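Local atomic coordinates of vaginolysin (Gardnerella vaginalis, PDB entry 5IMY), a protein that probably binds cholesterol in host cell membranes and lyses the cells, as a secreted toxin of the cholesterol-dependent cytolysin family. Residues L384-G388 against R423-F427. Residues are numbered along the deposited sequence; the frame is centred on the assembly and turned at random.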
loop_
_atom_site.group_PDB
_atom_site.type_symbol
_atom_site.label_atom_id
_atom_site.label_comp_id
_atom_site.label_asym_id
_atom_site.label_seq_id
_atom_site.Cartn_x
_atom_site.Cartn_y
_atom_site.Cartn_z
ATOM N N LEU A 384 22.580 -20.893 -11.809
ATOM C CA LEU A 384 23.494 -20.653 -12.918
ATOM C C LEU A 384 24.537 -21.760 -12.952
ATOM O O LEU A 384 25.200 -22.022 -11.944
ATOM C CB LEU A 384 24.187 -19.295 -12.780
ATOM C CG LEU A 384 23.340 -18.099 -12.345
ATOM C CD1 LEU A 384 24.254 -16.942 -11.977
ATOM C CD2 LEU A 384 22.363 -17.683 -13.431
ATOM N N ASP A 385 24.681 -22.407 -14.108
ATOM C CA ASP A 385 25.686 -23.449 -14.301
ATOM C C ASP A 385 26.498 -23.099 -15.541
ATOM O O ASP A 385 25.977 -23.145 -16.660
ATOM C CB ASP A 385 25.039 -24.828 -14.440
ATOM C CG ASP A 385 26.035 -25.958 -14.261
ATOM O OD1 ASP A 385 27.003 -25.783 -13.490
ATOM O OD2 ASP A 385 25.851 -27.023 -14.889
ATOM N N HIS A 386 27.768 -22.755 -15.339
ATOM C CA HIS A 386 28.663 -22.329 -16.413
ATOM C C HIS A 386 29.740 -23.393 -16.602
ATOM O O HIS A 386 30.685 -23.477 -15.812
ATOM C CB HIS A 386 29.278 -20.970 -16.091
ATOM C CG HIS A 386 30.468 -20.630 -16.934
ATOM N ND1 HIS A 386 30.519 -20.883 -18.289
ATOM C CD2 HIS A 386 31.651 -20.056 -16.615
ATOM C CE1 HIS A 386 31.682 -20.481 -18.766
ATOM N NE2 HIS A 386 32.388 -19.974 -17.771
ATOM N N ARG A 387 29.594 -24.202 -17.651
ATOM C CA ARG A 387 30.582 -25.224 -17.982
ATOM C C ARG A 387 31.077 -25.029 -19.411
ATOM O O ARG A 387 30.932 -25.917 -20.257
ATOM C CB ARG A 387 29.993 -26.629 -17.794
ATOM C CG ARG A 387 28.472 -26.667 -17.681
ATOM C CD ARG A 387 27.931 -28.081 -17.851
ATOM N NE ARG A 387 27.516 -28.688 -16.588
ATOM C CZ ARG A 387 27.063 -29.933 -16.475
ATOM N NH1 ARG A 387 26.970 -30.711 -17.547
ATOM N NH2 ARG A 387 26.704 -30.406 -15.289
ATOM N N GLY A 388 31.663 -23.875 -19.687
ATOM C CA GLY A 388 32.096 -23.541 -21.036
ATOM C C GLY A 388 33.550 -23.132 -21.074
ATOM O O GLY A 388 34.047 -22.470 -20.163
ATOM N N ARG A 423 33.639 -15.380 -14.330
ATOM C CA ARG A 423 33.274 -16.748 -13.983
ATOM C C ARG A 423 34.062 -17.693 -14.881
ATOM O O ARG A 423 33.994 -17.583 -16.110
ATOM C CB ARG A 423 31.770 -16.970 -14.151
ATOM C CG ARG A 423 30.907 -15.891 -13.511
ATOM C CD ARG A 423 31.043 -15.882 -11.999
ATOM N NE ARG A 423 30.306 -14.777 -11.394
ATOM C CZ ARG A 423 30.366 -14.450 -10.107
ATOM N NH1 ARG A 423 31.135 -15.141 -9.275
ATOM N NH2 ARG A 423 29.655 -13.428 -9.651
ATOM N N THR A 424 34.803 -18.615 -14.272
ATOM C CA THR A 424 35.739 -19.464 -14.997
ATOM C C THR A 424 35.416 -20.938 -14.781
ATOM O O THR A 424 34.658 -21.315 -13.884
ATOM C CB THR A 424 37.182 -19.184 -14.559
ATOM O OG1 THR A 424 38.071 -20.079 -15.242
ATOM C CG2 THR A 424 37.336 -19.364 -13.053
ATOM N N ALA A 425 36.024 -21.771 -15.629
ATOM C CA ALA A 425 35.916 -23.223 -15.545
ATOM C C ALA A 425 34.477 -23.650 -15.285
ATOM O O ALA A 425 33.599 -23.408 -16.120
ATOM C CB ALA A 425 36.852 -23.761 -14.461
ATOM N N HIS A 426 34.217 -24.288 -14.142
ATOM C CA HIS A 426 32.866 -24.660 -13.741
ATOM C C HIS A 426 32.458 -23.774 -12.572
ATOM O O HIS A 426 33.057 -23.842 -11.493
ATOM C CB HIS A 426 32.777 -26.137 -13.365
ATOM C CG HIS A 426 31.371 -26.632 -13.224
ATOM N ND1 HIS A 426 30.653 -26.509 -12.054
ATOM C CD2 HIS A 426 30.545 -27.236 -14.110
ATOM C CE1 HIS A 426 29.448 -27.025 -12.223
ATOM N NE2 HIS A 426 29.357 -27.473 -13.462
ATOM N N PHE A 427 31.454 -22.934 -12.799
ATOM C CA PHE A 427 30.901 -22.056 -11.780
ATOM C C PHE A 427 29.431 -22.395 -11.602
ATOM O O PHE A 427 28.670 -22.397 -12.575
ATOM C CB PHE A 427 31.076 -20.584 -12.175
ATOM C CG PHE A 427 30.334 -19.623 -11.289
ATOM C CD1 PHE A 427 30.918 -19.125 -10.136
ATOM C CD2 PHE A 427 29.054 -19.207 -11.619
ATOM C CE1 PHE A 427 30.237 -18.237 -9.325
ATOM C CE2 PHE A 427 28.368 -18.321 -10.813
ATOM C CZ PHE A 427 28.960 -17.835 -9.664
#
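In the C-terminal beta-sandwich domain of this cytolysin, His386 and Phe427 form an antiparallel hydrogen-bonded pair between strands 363-389 and 426-433. His386 N donates to Phe427 O at 2.9 Å, nearly straight and in the carbonyl plane, and Phe427 N returns a bond of 3.2 Å to His386 O. A CA-H...O contact from His426 adds to the grip on His386 O. On the face bearing His426, its ring is set against Asp385, with the ring and carboxylate planes 69° apart. His426 NE2 comes within 2.9 Å of Asp385 OD1, but the angle is poor for a hydrogen bond; OD1 is instead bonded by Asn428, while Asp385 OD2 forms a salt bridge with Arg387 NE, its hydrogen bond bent and weak. The Arg387 chain runs alongside His426, and Arg387 CB lies 3.8 Å from His426 CD2. On the other face, with CG anti to its backbone N (chi1 164°), the His386 ring packs against the backbone of residues 423-425: Ala425 O lies over one ring face and Arg423 O at the edge. Arg423 CD sits above the centre of the Phe427 ring. His386 ND1 is hydrogen-bonded to Asn474 OD1, whose strand 469-475 pairs in parallel with 363-389.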